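PDB 3FT1: Phl p 3 allergen from Phleum pratense, which is a secreted grass pollen allergen recognised by IgE, with an expansin-like domain that may bind plant cell-wall polysaccharides. Local coordinates for residues A[16-21]-A[50-55]. Residues are numbered along the deposited sequence; the frame is centred on the assembly and turned at random.
Sequences KLVLDI and GNVWEV
Strands 16-21 and 52-55 run antiparallel, 156° apart, and put alternate side chains on two faces. Two hydrogen-bonded pairs, Leu17 with Val55 and Leu19 with Trp53, join the backbones through four N-H···O=C bonds; the one from Leu19 N to Trp53 O spans 2.8 Å and is nearly straight (167°). Between them lies the non-hydrogen-bonded pair of Val18 and Glu54, where Glu54 CA comes within 3.3 Å of Leu17 O in a CA-H···O contact. Trp53 leaves the strand with CG anti to its carbonyl carbon (chi1 -66°). Trp53 CB lies 3.9 Å from Leu19 O and also meets Ile21 CD1; Trp53 CG and Trp53 CD1 are each 3.9 Å from that methyl, Trp53 CD1 touches Ile21 CB as well, and the two side chains cross at about a right angle. At the ring edge, Trp53 NE1 donates to an in-plane water 2.9 Å away, which in turn donates to Ile21 O. In this expansin-type C-terminal domain, an immunoglobulin-like fold, Trp53 also packs on Leu30 and Val33, while Leu17, Leu19 and Ile21 meet Phe65, Phe67 and Phe69 of strand 65-71. On the face of Val18 and Glu54, Val18 CG1 meets Val52 CG2 at 3.7 Å. The extended Lys16 chain lays CE 3.6 Å from Glu54 CD, and a water accepts weakly from Lys16 NZ and donates to Glu54 OE1; Glu54 OE2 forms a salt bridge with Lys56.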
loop_
_atom_site.group_PDB
_atom_site.type_symbol
_atom_site.label_atom_id
_atom_site.label_comp_id
_atom_site.label_asym_id
_atom_site.label_seq_id
_atom_site.Cartn_x
_atom_site.Cartn_y
_atom_site.Cartn_z
ATOM N N LYS A 16 -9.310 -1.144 -8.794
ATOM C CA LYS A 16 -8.303 -0.091 -8.798
ATOM C C LYS A 16 -8.120 0.521 -7.423
ATOM O O LYS A 16 -9.064 1.046 -6.840
ATOM C CB LYS A 16 -8.698 0.987 -9.807
ATOM C CG LYS A 16 -7.693 2.117 -9.977
ATOM C CD LYS A 16 -8.145 3.016 -11.117
ATOM C CE LYS A 16 -7.457 4.363 -11.102
ATOM N NZ LYS A 16 -7.992 5.218 -12.199
ATOM N N LEU A 17 -6.902 0.453 -6.904
ATOM C CA LEU A 17 -6.590 1.129 -5.650
ATOM C C LEU A 17 -5.741 2.351 -5.925
ATOM O O LEU A 17 -4.661 2.240 -6.480
ATOM C CB LEU A 17 -5.825 0.200 -4.709
ATOM C CG LEU A 17 -6.636 -0.686 -3.773
ATOM C CD1 LEU A 17 -5.708 -1.628 -3.007
ATOM C CD2 LEU A 17 -7.457 0.170 -2.814
ATOM N N VAL A 18 -6.245 3.518 -5.535
ATOM C CA VAL A 18 -5.482 4.748 -5.606
ATOM C C VAL A 18 -5.234 5.151 -4.170
ATOM O O VAL A 18 -6.184 5.446 -3.433
ATOM C CB VAL A 18 -6.269 5.863 -6.318
ATOM C CG1 VAL A 18 -5.419 7.107 -6.444
ATOM C CG2 VAL A 18 -6.734 5.390 -7.694
ATOM N N LEU A 19 -3.966 5.145 -3.769
ATOM C CA LEU A 19 -3.626 5.298 -2.361
ATOM C C LEU A 19 -2.675 6.440 -2.120
ATOM O O LEU A 19 -1.597 6.501 -2.721
ATOM C CB LEU A 19 -2.978 4.018 -1.828
ATOM C CG LEU A 19 -3.835 2.755 -1.856
ATOM C CD1 LEU A 19 -2.978 1.548 -1.493
ATOM C CD2 LEU A 19 -5.008 2.905 -0.895
ATOM N N ASP A 20 -3.088 7.335 -1.230
ATOM C CA ASP A 20 -2.182 8.296 -0.626
ATOM C C ASP A 20 -1.457 7.563 0.486
ATOM O O ASP A 20 -2.023 7.279 1.539
ATOM C CB ASP A 20 -2.963 9.478 -0.048
ATOM C CG ASP A 20 -2.064 10.528 0.569
ATOM O OD1 ASP A 20 -0.827 10.414 0.436
ATOM O OD2 ASP A 20 -2.596 11.474 1.189
ATOM N N ILE A 21 -0.201 7.224 0.236
ATOM C CA ILE A 21 0.583 6.507 1.220
ATOM C C ILE A 21 1.538 7.508 1.851
ATOM O O ILE A 21 2.320 8.159 1.151
ATOM C CB ILE A 21 1.373 5.337 0.568
ATOM C CG1 ILE A 21 0.405 4.352 -0.098
ATOM C CG2 ILE A 21 2.245 4.629 1.601
ATOM C CD1 ILE A 21 1.086 3.221 -0.858
ATOM N N GLY A 50 2.666 10.975 -8.694
ATOM C CA GLY A 50 2.707 12.205 -7.936
ATOM C C GLY A 50 2.536 11.949 -6.454
ATOM O O GLY A 50 3.409 11.369 -5.804
ATOM N N ASN A 51 1.402 12.376 -5.918
ATOM C CA ASN A 51 1.159 12.300 -4.484
ATOM C C ASN A 51 0.570 10.958 -4.063
ATOM O O ASN A 51 0.387 10.706 -2.873
ATOM C CB ASN A 51 0.213 13.419 -4.040
ATOM C CG ASN A 51 0.529 14.753 -4.688
ATOM O OD1 ASN A 51 1.669 15.018 -5.076
ATOM N ND2 ASN A 51 -0.484 15.607 -4.800
ATOM N N VAL A 52 0.250 10.109 -5.038
ATOM C CA VAL A 52 -0.399 8.835 -4.735
ATOM C C VAL A 52 0.234 7.677 -5.482
ATOM O O VAL A 52 1.073 7.869 -6.364
ATOM C CB VAL A 52 -1.912 8.854 -5.045
ATOM C CG1 VAL A 52 -2.592 10.012 -4.338
ATOM C CG2 VAL A 52 -2.158 8.898 -6.555
ATOM N N TRP A 53 -0.175 6.471 -5.106
ATOM C CA TRP A 53 0.330 5.250 -5.709
ATOM C C TRP A 53 -0.872 4.489 -6.196
ATOM O O TRP A 53 -1.908 4.464 -5.537
ATOM C CB TRP A 53 1.059 4.390 -4.680
ATOM C CG TRP A 53 2.313 4.987 -4.159
ATOM C CD1 TRP A 53 2.426 5.968 -3.220
ATOM C CD2 TRP A 53 3.652 4.621 -4.524
ATOM N NE1 TRP A 53 3.749 6.251 -2.992
ATOM C CE2 TRP A 53 4.523 5.433 -3.773
ATOM C CE3 TRP A 53 4.196 3.681 -5.407
ATOM C CZ2 TRP A 53 5.908 5.343 -3.883
ATOM C CZ3 TRP A 53 5.578 3.592 -5.515
ATOM C CH2 TRP A 53 6.417 4.422 -4.754
ATOM N N GLU A 54 -0.738 3.848 -7.345
ATOM C CA GLU A 54 -1.880 3.190 -7.945
ATOM C C GLU A 54 -1.577 1.760 -8.372
ATOM O O GLU A 54 -0.485 1.465 -8.853
ATOM C CB GLU A 54 -2.356 4.006 -9.140
ATOM C CG GLU A 54 -3.459 3.353 -9.938
ATOM C CD GLU A 54 -3.834 4.169 -11.157
ATOM O OE1 GLU A 54 -3.896 5.408 -11.038
ATOM O OE2 GLU A 54 -4.062 3.576 -12.229
ATOM N N VAL A 55 -2.554 0.875 -8.193
ATOM C CA VAL A 55 -2.493 -0.444 -8.811
ATOM C C VAL A 55 -3.866 -0.802 -9.372
ATOM O O VAL A 55 -4.893 -0.646 -8.700
ATOM C CB VAL A 55 -1.950 -1.542 -7.850
ATOM C CG1 VAL A 55 -2.838 -1.698 -6.624
ATOM C CG2 VAL A 55 -1.789 -2.869 -8.593
HETATM O O HOH W 1 -5.023 5.976 -13.337
HETATM O O HOH W 2 1.484 8.752 -1.531
HETATM O O HOH W 3 4.661 8.155 -0.972
#